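PDB 3ZED: Rna-directed RNA polymerase, which is an RNA-directed RNA polymerase that copies viral RNA and probably occurs both free and covalently attached to the genomic RNA. Local coordinates for residues Arg81-Asp86 against Ile225-Asp230; Leu157-Gly162 against Gly306-Gln311; Ile207-His212 against Gly426-Asp431; Gly286-Ile291 against Arg786-Thr791; Met634-Arg639 against Ser672-Asn677. One frame throughout, in Å; residues are numbered along the deposited sequence.

Contact 1 (Arg81-Asp86 against Ile225-Asp230)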
# COMPACT_ATOMS: atom_id res chain seq x y z
N ARG B 81 -3.21 -18.96 -28.14
CA ARG B 81 -2.40 -19.17 -29.35
C ARG B 81 -2.47 -17.95 -30.29
O ARG B 81 -1.49 -17.61 -30.95
CB ARG B 81 -2.86 -20.43 -30.09
N GLN B 82 -3.63 -17.27 -30.30
CA GLN B 82 -3.90 -16.08 -31.08
C GLN B 82 -3.10 -14.88 -30.54
O GLN B 82 -2.71 -14.01 -31.33
CB GLN B 82 -5.41 -15.79 -31.08
CG GLN B 82 -5.87 -14.58 -31.86
CD GLN B 82 -6.21 -14.87 -33.29
OE1 GLN B 82 -7.38 -15.11 -33.64
NE2 GLN B 82 -5.25 -14.58 -34.16
N MET B 83 -2.84 -14.83 -29.23
CA MET B 83 -2.08 -13.76 -28.57
C MET B 83 -0.58 -13.86 -28.92
O MET B 83 0.12 -12.84 -28.89
CB MET B 83 -2.27 -13.81 -27.05
CG MET B 83 -3.14 -12.72 -26.53
SD MET B 83 -3.24 -12.72 -24.73
CE MET B 83 -1.93 -11.59 -24.33
N VAL B 84 -0.11 -15.08 -29.23
CA VAL B 84 1.28 -15.35 -29.58
C VAL B 84 1.54 -14.86 -31.02
O VAL B 84 2.45 -14.05 -31.22
CB VAL B 84 1.64 -16.86 -29.39
CG1 VAL B 84 3.05 -17.17 -29.88
CG2 VAL B 84 1.48 -17.29 -27.93
N GLU B 85 0.72 -15.31 -31.99
CA GLU B 85 0.83 -14.97 -33.42
C GLU B 85 0.56 -13.47 -33.70
O GLU B 85 1.02 -12.98 -34.74
CB GLU B 85 -0.08 -15.87 -34.29
CG GLU B 85 -1.58 -15.77 -34.03
CD GLU B 85 -2.41 -16.71 -34.88
OE1 GLU B 85 -2.64 -16.40 -36.07
OE2 GLU B 85 -2.84 -17.76 -34.35
N ASP B 86 -0.14 -12.75 -32.80
CA ASP B 86 -0.42 -11.33 -32.97
C ASP B 86 0.65 -10.46 -32.28
O ASP B 86 0.59 -9.23 -32.37
CB ASP B 86 -1.84 -10.99 -32.46
CG ASP B 86 -2.98 -11.48 -33.34
OD1 ASP B 86 -2.78 -12.44 -34.12
OD2 ASP B 86 -4.11 -10.95 -33.21
N ILE B 225 -8.44 -13.69 -19.81
CA ILE B 225 -8.04 -13.02 -21.04
C ILE B 225 -8.98 -13.48 -22.14
O ILE B 225 -9.07 -14.67 -22.45
CB ILE B 225 -6.55 -13.22 -21.46
CG1 ILE B 225 -5.57 -12.71 -20.39
CG2 ILE B 225 -6.28 -12.53 -22.82
CD1 ILE B 225 -4.27 -13.42 -20.42
N ASN B 226 -9.67 -12.53 -22.72
CA ASN B 226 -10.57 -12.78 -23.82
C ASN B 226 -9.96 -12.11 -25.05
O ASN B 226 -10.14 -10.91 -25.24
CB ASN B 226 -11.98 -12.25 -23.46
CG ASN B 226 -13.03 -12.28 -24.56
OD1 ASN B 226 -12.88 -12.94 -25.62
ND2 ASN B 226 -14.13 -11.59 -24.31
N TYR B 227 -9.15 -12.88 -25.84
CA TYR B 227 -8.49 -12.35 -27.04
C TYR B 227 -8.84 -13.15 -28.30
O TYR B 227 -8.77 -14.38 -28.29
CB TYR B 227 -6.95 -12.28 -26.87
CG TYR B 227 -6.25 -11.48 -27.95
CD1 TYR B 227 -6.17 -10.09 -27.88
CD2 TYR B 227 -5.70 -12.11 -29.07
CE1 TYR B 227 -5.56 -9.35 -28.89
CE2 TYR B 227 -5.08 -11.37 -30.08
CZ TYR B 227 -5.01 -9.99 -29.98
OH TYR B 227 -4.40 -9.25 -30.97
N THR B 228 -9.20 -12.43 -29.37
CA THR B 228 -9.49 -12.97 -30.72
C THR B 228 -8.93 -12.04 -31.81
O THR B 228 -8.57 -12.50 -32.88
CB THR B 228 -11.01 -13.17 -30.97
OG1 THR B 228 -11.70 -11.93 -30.81
CG2 THR B 228 -11.63 -14.25 -30.09
N GLY B 229 -8.92 -10.74 -31.51
CA GLY B 229 -8.48 -9.70 -32.42
C GLY B 229 -9.47 -8.54 -32.44
O GLY B 229 -9.06 -7.38 -32.50
N ASP B 230 -10.77 -8.87 -32.35
CA ASP B 230 -11.88 -7.93 -32.40
C ASP B 230 -11.87 -6.97 -31.20
O ASP B 230 -12.21 -7.38 -30.10
CB ASP B 230 -13.22 -8.70 -32.49
CG ASP B 230 -14.49 -7.89 -32.70
OD1 ASP B 230 -14.40 -6.65 -32.84
OD2 ASP B 230 -15.58 -8.50 -32.74

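Contact 2 (Leu157-Gly162 against Gly306-Gln311)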
# COMPACT_ATOMS: atom_id res chain seq x y z
N LEU B 157 20.48 14.76 5.21
CA LEU B 157 19.72 13.73 4.51
C LEU B 157 20.48 13.22 3.27
O LEU B 157 21.47 13.81 2.84
CB LEU B 157 18.30 14.22 4.09
CG LEU B 157 17.38 14.80 5.17
CD1 LEU B 157 16.06 15.23 4.58
CD2 LEU B 157 17.14 13.81 6.34
N GLN B 158 19.99 12.12 2.71
CA GLN B 158 20.50 11.54 1.49
C GLN B 158 19.40 10.75 0.81
O GLN B 158 18.87 9.81 1.39
CB GLN B 158 21.73 10.65 1.75
CG GLN B 158 22.32 10.03 0.47
CD GLN B 158 22.78 11.07 -0.51
OE1 GLN B 158 23.70 11.83 -0.24
NE2 GLN B 158 22.11 11.16 -1.66
N TYR B 159 19.06 11.12 -0.43
CA TYR B 159 18.14 10.31 -1.20
C TYR B 159 18.94 9.16 -1.80
O TYR B 159 20.05 9.37 -2.31
CB TYR B 159 17.38 11.09 -2.29
CG TYR B 159 16.46 10.19 -3.08
CD1 TYR B 159 15.24 9.77 -2.56
CD2 TYR B 159 16.86 9.66 -4.31
CE1 TYR B 159 14.42 8.88 -3.25
CE2 TYR B 159 16.06 8.75 -5.00
CZ TYR B 159 14.83 8.38 -4.48
OH TYR B 159 14.01 7.52 -5.18
N GLY B 160 18.39 7.96 -1.71
CA GLY B 160 19.05 6.77 -2.23
C GLY B 160 18.46 5.48 -1.73
O GLY B 160 17.46 5.49 -1.00
N SER B 161 19.10 4.35 -2.09
CA SER B 161 18.64 3.01 -1.77
C SER B 161 19.44 2.36 -0.61
O SER B 161 19.54 1.13 -0.52
CB SER B 161 18.68 2.14 -3.03
OG SER B 161 19.93 2.24 -3.69
N GLY B 162 19.96 3.20 0.29
CA GLY B 162 20.67 2.77 1.49
C GLY B 162 21.84 1.81 1.30
O GLY B 162 22.67 2.00 0.41
N GLY B 306 14.08 3.26 -2.11
CA GLY B 306 14.65 4.58 -2.37
C GLY B 306 13.92 5.61 -1.53
O GLY B 306 12.71 5.74 -1.64
N GLU B 307 14.64 6.28 -0.63
CA GLU B 307 14.05 7.27 0.28
C GLU B 307 15.05 8.32 0.69
O GLU B 307 16.25 8.17 0.43
CB GLU B 307 13.54 6.56 1.55
CG GLU B 307 12.05 6.36 1.50
CD GLU B 307 11.49 5.43 2.54
OE1 GLU B 307 12.21 5.11 3.52
OE2 GLU B 307 10.31 5.04 2.40
N ARG B 308 14.57 9.37 1.36
CA ARG B 308 15.41 10.43 1.88
C ARG B 308 15.75 10.01 3.31
O ARG B 308 15.01 10.27 4.26
CB ARG B 308 14.75 11.82 1.72
CG ARG B 308 14.77 12.24 0.24
CD ARG B 308 13.88 13.39 -0.21
NE ARG B 308 12.55 12.93 -0.57
CZ ARG B 308 11.99 12.97 -1.77
NH1 ARG B 308 12.64 13.50 -2.79
NH2 ARG B 308 10.78 12.50 -1.95
N TYR B 309 16.85 9.23 3.42
CA TYR B 309 17.38 8.70 4.66
C TYR B 309 18.26 9.71 5.37
O TYR B 309 18.82 10.60 4.73
CB TYR B 309 18.20 7.43 4.38
CG TYR B 309 17.36 6.28 3.87
CD1 TYR B 309 16.46 5.62 4.70
CD2 TYR B 309 17.48 5.83 2.56
CE1 TYR B 309 15.68 4.57 4.24
CE2 TYR B 309 16.71 4.77 2.08
CZ TYR B 309 15.82 4.14 2.93
OH TYR B 309 15.05 3.08 2.51
N THR B 310 18.42 9.55 6.68
CA THR B 310 19.33 10.36 7.50
C THR B 310 20.73 9.81 7.23
O THR B 310 20.92 8.59 7.33
CB THR B 310 18.87 10.29 8.97
OG1 THR B 310 17.72 11.12 9.10
CG2 THR B 310 19.89 10.76 9.93
N GLN B 311 21.69 10.68 6.84
CA GLN B 311 23.09 10.28 6.57
C GLN B 311 23.71 9.54 7.76
O GLN B 311 24.32 8.50 7.57
CB GLN B 311 23.96 11.50 6.23
CG GLN B 311 23.68 12.10 4.86
CD GLN B 311 24.46 13.36 4.67
OE1 GLN B 311 25.52 13.56 5.26
NE2 GLN B 311 23.98 14.25 3.83

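Contact 3 (Ile207-His212 against Gly426-Asp431)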
# COMPACT_ATOMS: atom_id res chain seq x y z
N ILE B 207 -17.16 -1.57 1.91
CA ILE B 207 -16.88 -2.06 0.56
C ILE B 207 -18.17 -2.36 -0.19
O ILE B 207 -19.20 -2.66 0.42
CB ILE B 207 -15.93 -3.30 0.55
CG1 ILE B 207 -16.54 -4.52 1.31
CG2 ILE B 207 -14.51 -2.93 1.00
CD1 ILE B 207 -15.88 -5.90 1.09
N ASN B 208 -18.08 -2.32 -1.52
CA ASN B 208 -19.16 -2.75 -2.40
C ASN B 208 -18.76 -4.08 -2.99
O ASN B 208 -17.61 -4.51 -2.82
CB ASN B 208 -19.42 -1.73 -3.50
CG ASN B 208 -20.18 -0.54 -3.03
OD1 ASN B 208 -21.29 -0.66 -2.51
ND2 ASN B 208 -19.60 0.63 -3.22
N THR B 209 -19.68 -4.74 -3.70
CA THR B 209 -19.33 -6.00 -4.35
C THR B 209 -18.59 -5.65 -5.64
O THR B 209 -18.83 -4.55 -6.16
CB THR B 209 -20.60 -6.83 -4.67
OG1 THR B 209 -21.33 -6.17 -5.71
CG2 THR B 209 -21.47 -7.14 -3.44
N PRO B 210 -17.77 -6.56 -6.23
CA PRO B 210 -17.24 -6.27 -7.58
C PRO B 210 -18.40 -6.09 -8.57
O PRO B 210 -19.51 -6.57 -8.30
CB PRO B 210 -16.44 -7.53 -7.93
CG PRO B 210 -16.16 -8.20 -6.61
CD PRO B 210 -17.36 -7.91 -5.77
N LYS B 211 -18.16 -5.41 -9.70
CA LYS B 211 -19.18 -5.23 -10.75
C LYS B 211 -19.78 -6.59 -11.14
O LYS B 211 -19.08 -7.60 -11.09
CB LYS B 211 -18.55 -4.58 -12.00
CG LYS B 211 -18.18 -3.12 -11.82
CD LYS B 211 -17.37 -2.61 -13.01
CE LYS B 211 -17.83 -1.25 -13.50
NZ LYS B 211 -17.50 -0.14 -12.55
N HIS B 212 -21.07 -6.62 -11.52
CA HIS B 212 -21.78 -7.85 -11.91
C HIS B 212 -21.10 -8.51 -13.12
O HIS B 212 -21.04 -9.74 -13.19
CB HIS B 212 -23.26 -7.56 -12.21
CG HIS B 212 -24.00 -8.71 -12.85
ND1 HIS B 212 -24.41 -9.81 -12.10
CD2 HIS B 212 -24.37 -8.90 -14.14
CE1 HIS B 212 -25.01 -10.62 -12.96
NE2 HIS B 212 -25.00 -10.13 -14.19
N GLY B 426 -17.77 -8.78 -0.09
CA GLY B 426 -17.46 -8.39 -1.46
C GLY B 426 -17.92 -9.43 -2.47
O GLY B 426 -18.87 -9.21 -3.22
N TRP B 427 -17.26 -10.60 -2.45
CA TRP B 427 -17.47 -11.75 -3.33
C TRP B 427 -18.74 -12.52 -2.97
O TRP B 427 -18.71 -13.73 -2.73
CB TRP B 427 -16.22 -12.64 -3.29
CG TRP B 427 -15.04 -11.96 -3.92
CD1 TRP B 427 -13.98 -11.38 -3.28
CD2 TRP B 427 -14.86 -11.70 -5.32
NE1 TRP B 427 -13.13 -10.82 -4.20
CE2 TRP B 427 -13.64 -10.99 -5.46
CE3 TRP B 427 -15.60 -12.01 -6.48
CZ2 TRP B 427 -13.15 -10.59 -6.71
CZ3 TRP B 427 -15.13 -11.59 -7.71
CH2 TRP B 427 -13.91 -10.90 -7.82
N THR B 428 -19.87 -11.80 -2.97
CA THR B 428 -21.17 -12.38 -2.64
C THR B 428 -22.25 -11.88 -3.61
O THR B 428 -22.28 -10.70 -3.93
CB THR B 428 -21.53 -12.09 -1.15
OG1 THR B 428 -22.72 -12.79 -0.80
CG2 THR B 428 -21.73 -10.59 -0.85
N ASN B 429 -23.14 -12.77 -4.06
CA ASN B 429 -24.27 -12.40 -4.92
C ASN B 429 -25.38 -11.81 -4.04
O ASN B 429 -25.34 -11.96 -2.81
CB ASN B 429 -24.77 -13.60 -5.72
CG ASN B 429 -23.81 -14.08 -6.78
OD1 ASN B 429 -23.38 -13.32 -7.65
ND2 ASN B 429 -23.50 -15.38 -6.75
N GLU B 430 -26.38 -11.14 -4.66
CA GLU B 430 -27.50 -10.53 -3.95
C GLU B 430 -28.33 -11.58 -3.18
O GLU B 430 -28.83 -11.28 -2.10
CB GLU B 430 -28.40 -9.77 -4.92
CG GLU B 430 -27.67 -8.65 -5.64
CD GLU B 430 -28.48 -7.94 -6.71
OE1 GLU B 430 -28.98 -8.62 -7.63
OE2 GLU B 430 -28.61 -6.70 -6.63
N ASP B 431 -28.43 -12.81 -3.70
CA ASP B 431 -29.18 -13.88 -3.02
C ASP B 431 -28.37 -14.49 -1.84
O ASP B 431 -28.90 -15.33 -1.11
CB ASP B 431 -29.63 -14.98 -4.02
CG ASP B 431 -28.52 -15.78 -4.69
OD1 ASP B 431 -27.32 -15.48 -4.45
OD2 ASP B 431 -28.84 -16.69 -5.48
O HOH W 1 -22.28 -9.19 -6.51

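Contact 4 (Gly286-Ile291 against Arg786-Thr791)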
# COMPACT_ATOMS: atom_id res chain seq x y z
N GLY B 286 -1.18 -33.96 -0.67
CA GLY B 286 -1.35 -33.29 -1.95
C GLY B 286 -1.15 -31.80 -1.88
O GLY B 286 -0.38 -31.26 -2.68
N VAL B 287 -1.85 -31.12 -0.94
CA VAL B 287 -1.77 -29.66 -0.76
C VAL B 287 -0.34 -29.28 -0.32
O VAL B 287 0.24 -28.35 -0.89
CB VAL B 287 -2.87 -29.13 0.20
CG1 VAL B 287 -2.57 -27.72 0.71
CG2 VAL B 287 -4.24 -29.18 -0.47
N LYS B 288 0.23 -30.05 0.63
CA LYS B 288 1.59 -29.82 1.14
C LYS B 288 2.65 -29.96 0.04
O LYS B 288 3.60 -29.17 0.02
CB LYS B 288 1.90 -30.75 2.32
CG LYS B 288 1.42 -30.18 3.65
CD LYS B 288 1.87 -31.02 4.84
CE LYS B 288 1.51 -30.41 6.17
NZ LYS B 288 2.62 -29.58 6.72
N LYS B 289 2.48 -30.95 -0.89
CA LYS B 289 3.38 -31.19 -2.03
C LYS B 289 3.36 -30.00 -2.99
O LYS B 289 4.43 -29.52 -3.36
CB LYS B 289 3.01 -32.50 -2.78
CG LYS B 289 4.06 -32.93 -3.80
CD LYS B 289 3.53 -33.93 -4.82
CE LYS B 289 3.78 -33.53 -6.26
NZ LYS B 289 5.23 -33.52 -6.60
N THR B 290 2.15 -29.51 -3.37
CA THR B 290 1.97 -28.35 -4.25
C THR B 290 2.65 -27.10 -3.64
O THR B 290 3.39 -26.42 -4.33
CB THR B 290 0.47 -28.10 -4.50
OG1 THR B 290 -0.07 -29.25 -5.16
CG2 THR B 290 0.20 -26.83 -5.33
N ILE B 291 2.40 -26.83 -2.34
CA ILE B 291 2.95 -25.68 -1.63
C ILE B 291 4.51 -25.75 -1.58
O ILE B 291 5.17 -24.73 -1.80
CB ILE B 291 2.29 -25.57 -0.23
CG1 ILE B 291 0.83 -25.05 -0.36
CG2 ILE B 291 3.08 -24.65 0.67
CD1 ILE B 291 -0.04 -25.15 0.91
N ARG B 786 2.93 -22.82 6.16
CA ARG B 786 4.25 -22.33 6.54
C ARG B 786 5.26 -23.50 6.67
O ARG B 786 6.38 -23.39 6.15
CB ARG B 786 4.17 -21.51 7.84
CG ARG B 786 5.45 -20.78 8.19
CD ARG B 786 5.89 -21.04 9.61
NE ARG B 786 4.82 -20.79 10.57
CZ ARG B 786 4.60 -21.54 11.65
NH1 ARG B 786 5.37 -22.59 11.91
NH2 ARG B 786 3.59 -21.25 12.46
N GLU B 787 4.85 -24.62 7.30
CA GLU B 787 5.66 -25.84 7.46
C GLU B 787 6.13 -26.38 6.10
O GLU B 787 7.32 -26.64 5.91
CB GLU B 787 4.86 -26.93 8.19
CG GLU B 787 4.62 -26.66 9.66
CD GLU B 787 3.73 -27.64 10.41
OE1 GLU B 787 3.12 -28.53 9.77
OE2 GLU B 787 3.55 -27.43 11.63
N ALA B 788 5.18 -26.57 5.17
CA ALA B 788 5.41 -27.06 3.81
C ALA B 788 6.30 -26.11 3.01
O ALA B 788 7.15 -26.57 2.25
CB ALA B 788 4.08 -27.27 3.11
N LEU B 789 6.12 -24.78 3.19
CA LEU B 789 6.94 -23.78 2.49
C LEU B 789 8.40 -23.87 2.90
O LEU B 789 9.28 -23.67 2.05
CB LEU B 789 6.42 -22.35 2.74
CG LEU B 789 5.13 -21.97 2.04
CD1 LEU B 789 4.53 -20.71 2.64
CD2 LEU B 789 5.31 -21.88 0.52
N GLU B 790 8.66 -24.21 4.19
CA GLU B 790 9.98 -24.33 4.81
C GLU B 790 10.50 -25.78 4.89
O GLU B 790 11.37 -26.09 5.72
CB GLU B 790 9.95 -23.72 6.21
CG GLU B 790 9.88 -22.20 6.21
CD GLU B 790 9.28 -21.55 7.44
OE1 GLU B 790 9.52 -22.05 8.57
OE2 GLU B 790 8.60 -20.51 7.28
N THR B 791 9.96 -26.67 4.03
CA THR B 791 10.39 -28.08 3.94
C THR B 791 11.56 -28.20 2.93
O THR B 791 11.53 -27.54 1.88
CB THR B 791 9.18 -28.96 3.55
OG1 THR B 791 8.24 -28.95 4.62
CG2 THR B 791 9.56 -30.41 3.26

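Contact 5 (Met634-Arg639 against Ser672-Asn677)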
# COMPACT_ATOMS: atom_id res chain seq x y z
N MET B 634 13.87 29.35 -11.22
CA MET B 634 14.43 28.11 -11.76
C MET B 634 13.55 27.55 -12.88
O MET B 634 14.07 27.14 -13.91
CB MET B 634 14.61 27.08 -10.65
CG MET B 634 15.79 27.36 -9.76
SD MET B 634 17.33 26.72 -10.45
CE MET B 634 17.93 28.13 -11.31
N SER B 635 12.22 27.57 -12.68
CA SER B 635 11.24 27.07 -13.63
C SER B 635 11.23 27.90 -14.93
O SER B 635 11.18 27.32 -16.02
CB SER B 635 9.85 27.06 -13.01
OG SER B 635 8.86 26.95 -14.01
N LEU B 636 11.29 29.24 -14.82
CA LEU B 636 11.28 30.12 -15.99
C LEU B 636 12.63 30.09 -16.72
O LEU B 636 12.65 30.09 -17.95
CB LEU B 636 10.86 31.56 -15.62
CG LEU B 636 9.40 31.76 -15.14
CD1 LEU B 636 9.16 33.19 -14.65
CD2 LEU B 636 8.39 31.45 -16.25
N ASP B 637 13.76 30.01 -15.96
CA ASP B 637 15.10 29.91 -16.54
C ASP B 637 15.26 28.59 -17.32
O ASP B 637 15.85 28.61 -18.40
CB ASP B 637 16.19 30.05 -15.46
CG ASP B 637 17.60 30.22 -16.00
OD1 ASP B 637 17.88 31.28 -16.60
OD2 ASP B 637 18.43 29.30 -15.79
N LYS B 638 14.72 27.47 -16.79
CA LYS B 638 14.75 26.16 -17.45
C LYS B 638 13.90 26.18 -18.72
O LYS B 638 14.27 25.56 -19.71
CB LYS B 638 14.26 25.03 -16.52
CG LYS B 638 15.16 24.71 -15.31
CD LYS B 638 16.43 23.95 -15.64
CE LYS B 638 17.37 23.99 -14.47
NZ LYS B 638 18.79 24.02 -14.90
N ARG B 639 12.75 26.90 -18.69
CA ARG B 639 11.84 27.05 -19.82
C ARG B 639 12.48 27.91 -20.92
O ARG B 639 12.24 27.66 -22.10
CB ARG B 639 10.52 27.69 -19.36
CG ARG B 639 9.55 26.73 -18.68
CD ARG B 639 8.26 27.46 -18.38
NE ARG B 639 7.40 26.71 -17.46
CZ ARG B 639 6.49 25.82 -17.83
NH1 ARG B 639 6.29 25.55 -19.12
NH2 ARG B 639 5.77 25.19 -16.92
N SER B 672 2.49 22.62 -19.34
CA SER B 672 2.99 23.20 -20.59
C SER B 672 3.06 24.73 -20.49
O SER B 672 3.99 25.34 -21.03
CB SER B 672 2.13 22.78 -21.78
OG SER B 672 0.78 23.18 -21.62
N GLU B 673 2.12 25.34 -19.74
CA GLU B 673 2.14 26.78 -19.48
C GLU B 673 2.61 27.00 -18.03
O GLU B 673 2.32 26.16 -17.17
CB GLU B 673 0.77 27.44 -19.74
CG GLU B 673 0.53 27.77 -21.21
CD GLU B 673 1.57 28.65 -21.90
OE1 GLU B 673 1.76 29.80 -21.45
OE2 GLU B 673 2.19 28.18 -22.88
N PRO B 674 3.39 28.07 -17.74
CA PRO B 674 3.87 28.27 -16.36
C PRO B 674 2.74 28.39 -15.35
O PRO B 674 1.64 28.84 -15.69
CB PRO B 674 4.66 29.58 -16.42
CG PRO B 674 4.96 29.79 -17.86
CD PRO B 674 3.85 29.16 -18.63
N LEU B 675 3.00 27.94 -14.12
CA LEU B 675 2.07 28.00 -12.99
C LEU B 675 1.63 29.46 -12.72
O LEU B 675 2.48 30.36 -12.67
CB LEU B 675 2.79 27.42 -11.76
CG LEU B 675 1.96 27.08 -10.52
CD1 LEU B 675 2.67 26.04 -9.71
CD2 LEU B 675 1.74 28.31 -9.64
N THR B 676 0.33 29.67 -12.54
CA THR B 676 -0.26 30.98 -12.20
C THR B 676 -1.25 30.76 -11.06
O THR B 676 -1.50 29.61 -10.68
CB THR B 676 -0.94 31.65 -13.41
OG1 THR B 676 -2.03 30.84 -13.86
CG2 THR B 676 0.01 31.99 -14.56
N ASN B 677 -1.87 31.84 -10.57
CA ASN B 677 -2.90 31.71 -9.54
C ASN B 677 -4.08 30.83 -10.04
O ASN B 677 -4.66 30.11 -9.23
CB ASN B 677 -3.40 33.08 -9.08
CG ASN B 677 -4.30 32.96 -7.89
OD1 ASN B 677 -3.87 32.54 -6.82
ND2 ASN B 677 -5.57 33.20 -8.08

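Contact 1 (Arg81-Asp86 against Ile225-Asp230)
Tyr227 lays its ring against helix 81-85 and Asp86 just after it; Met83, Gln82 and Asp86 meet the ring. Met83 comes over one face: its CG stands 4.0 Å from the ring centroid of Tyr227, 30° off the normal, a CH-pi contact. Met83 SD is oblique to the Tyr227 ring, 5.3 Å from its centroid, and also touches Ile225 CG2 at 3.6 Å. Gly229 N sits above the other face, over the ring centre. At the ring edge Gln82 CG, anti to the backbone N (chi1 -180°), packs on Tyr227 CD2 (3.7 Å). The two side chains cross at about a right angle. Gln82 OE1 and Thr228 O, 3.0 Å apart, are two acceptors with no bond between them. Tyr227 OH gives its proton to Asp86 OD2 at 2.8 Å, on the anti lone pair, with the carboxylate turned 80° to the ring. The other oxygen, Asp86 OD1, takes a weak bond from Gln82 NE2. Asp234 holds the loop by accepting from the backbone N of Thr228 and Gly229. This is a Met-aromatic contact at the surface, joining a short helix to the turn of the hairpin formed by strands 225-226 and 235-236.

Contact 2 (Leu157-Gly162 against Gly306-Gln311)
Leu157-Gly160 and Glu307-Thr310 pair as antiparallel strands whose directions differ by 143°, with Gln158-Tyr309 and Gly160-Glu307 as hydrogen-bonded pairs around the non-hydrogen-bonded pair Tyr159-Arg308. Each hydrogen-bonded pair exchanges two N-H...O bonds, including Gln158 N to Tyr309 O at 2.8 Å. Leu157 and Thr310 form a further non-hydrogen-bonded pair with diverging side chains, Leu157 CD2 lying 3.9 Å from Thr310 OG1. Beyond it Gln311 NE2 reaches Leu157 O at 2.7 Å, nearly straight at 168°, with the acceptor in the amide plane of Gln311 but the donor above the carbonyl plane of Leu157. On one face of the sheet Arg308 CG packs at the ring edge of Tyr159, 3.8 Å from CD1, and Tyr159 CD1 lies above one face of the guanidinium, offset toward the rim. On the other, Tyr309 turns its edge to Gly160 O, 3.3 Å from CE2, while Glu307 CB lies above one face of the Tyr309 ring, offset toward its rim. Tyr309 OH bonds with Lys305 O and Arg319 N. Four main-chain bonds and the Gln311 amide thus hold the strands together, while Tyr159 OH, with Glu594, and Arg308, with Tyr589 O and Glu661, extend the attachment to the thumb.

Contact 3 (Ile207-His212 against Gly426-Asp431)
Pro210 stands on the indole of Trp427: its CG is 3.6 Å from the centroid of the six-membered ring and only 6° off the normal, a CH-pi contact made almost squarely over that ring. The neighbouring Pro210 CD rests 3.2 Å from Gly426 O. The same carbonyl faces Thr209, whose CB approaches Gly426 O at 3.3 Å and whose CA makes a C-H...O contact with it. Thr209 CG2 lies near Thr428 O as well. Two residues before Thr209, Ile207 sends CD1 to Gly426 N at 3.6 Å. No direct hydrogen bond joins the segments, but a water gives one to Thr428 O at 3.0 Å and has a weak one with Thr209 OG1. Trp427 is the centre of an inverse gamma turn near the end of helix 412-426, closed by a weak bond from Thr428 N to Gly426 O at 2.8 Å; the same carbonyl that closes the turn also meets Thr209 and Pro210. In the next shell Val335 O accepts from Trp427 NE1, and Pro338 and Val339 of helix 326-340 pack on the indole. Arg435 grips the 207-212 loop through Pro210 O and Lys211 O, and pairs by backbone bonds with Trp427, so that one residue holds both sides. Asn208, turned from the contact, gives ND2 to Glu342 O and anchors the loop behind Thr209.

Contact 4 (Gly286-Ile291 against Arg786-Thr791)
Lys288 NZ meets two groups of the opposing helix, both weakly as hydrogen bonds: Glu787 OE1, 3.3 Å from Lys288 NZ and also its salt-bridge partner, and Glu784 O. The contact is helix-to-helix packing, helix 283-293 against the end of helix 781-789, and it brings the C-terminal region of the polymerase onto the palm. Lys288 runs extended through chi3, and the bend at chi4 places NZ; the side chain crosses that of Glu787 obliquely. Separately, Lys288 CG lies 4.0 Å from Ala788 CB. Ala788 CB, pointing at the other helix, touches Lys288 O and Ile291 CG2, each at 3.7 Å. Ile291 CG2, anti to the backbone N, also meets Leu789 CG and CD2 at 3.6 Å, so one methyl packs against two residues. Thr292 OG1, one step along the helix, lies within hydrogen-bonding reach of both Ala788 O and Lys288 O, which must share its single proton. Leu789 lies about 10 Å from Leu249, side chain to side chain, in the predicted GTP site. At the end of helix 781-789, Arg63 binds Leu789 O, and Thr791 OG1 turns back to Glu787 O at 2.8 Å, with the donor 35° out of the carbonyl plane.

Contact 5 (Met634-Arg639 against Ser672-Asn677)
Arg639 lays its guanidinium flat over the main chain at Pro674: Pro674 N lies 3.8 Å above the plane, over its centre, and Pro674 CA and Glu673 C sit over the same face. With chi2 -176° and chi3 -167° the chain is extended from CG to NE, which carries the group across to the loop. Of the polar contacts, Arg639 NH1 gives a weak hydrogen bond to Ser672 O, 3.0 Å long but bent to 122°. The firmer partners of the arginine lie outside the two segments: NH2 bonds to Leu671 O and forms a salt bridge with Glu614, whose OE2 also accepts from Leu675 N. Arg639 NE is buried here with no partner in the model. The apolar part is modest. Leu636 CD2 touches Pro674 CG at 4.1 Å, the two side chains crossing at about a right angle, and the same Pro674 CG rests 4.1 Å from Arg639 CD. At the surface of the thumb, then, the 672-677 loop lies against helix 625-645, whose Arg639 also packs on Ile610 of helix 604-621, and passes through Thr676, at the N-cap position, into helix 677-683.

How the contacts relate
From the N terminus, residues 81-86, 157-162 and 207-212 open contacts 1, 2 and 3 in turn. Residues 225-230 then close contact 1, which therefore crosses contacts 2 and 3. Helix 283-293 opens contact 4, and strand 299-310, next in the chain, closes contact 2; residues 426-431 close contact 3, so contacts 2, 3 and 4 cross one another. Contact 5 closes a short loop within the thumb, nested in the long loop that contact 4 ends at 786-791. Contacts 1 to 3 tie parts of the palm region together, while contact 4 links the palm and C-terminal regions. Contacts 4 and 5 lie on opposite sides of the chain's centre, centres about 58 Å apart.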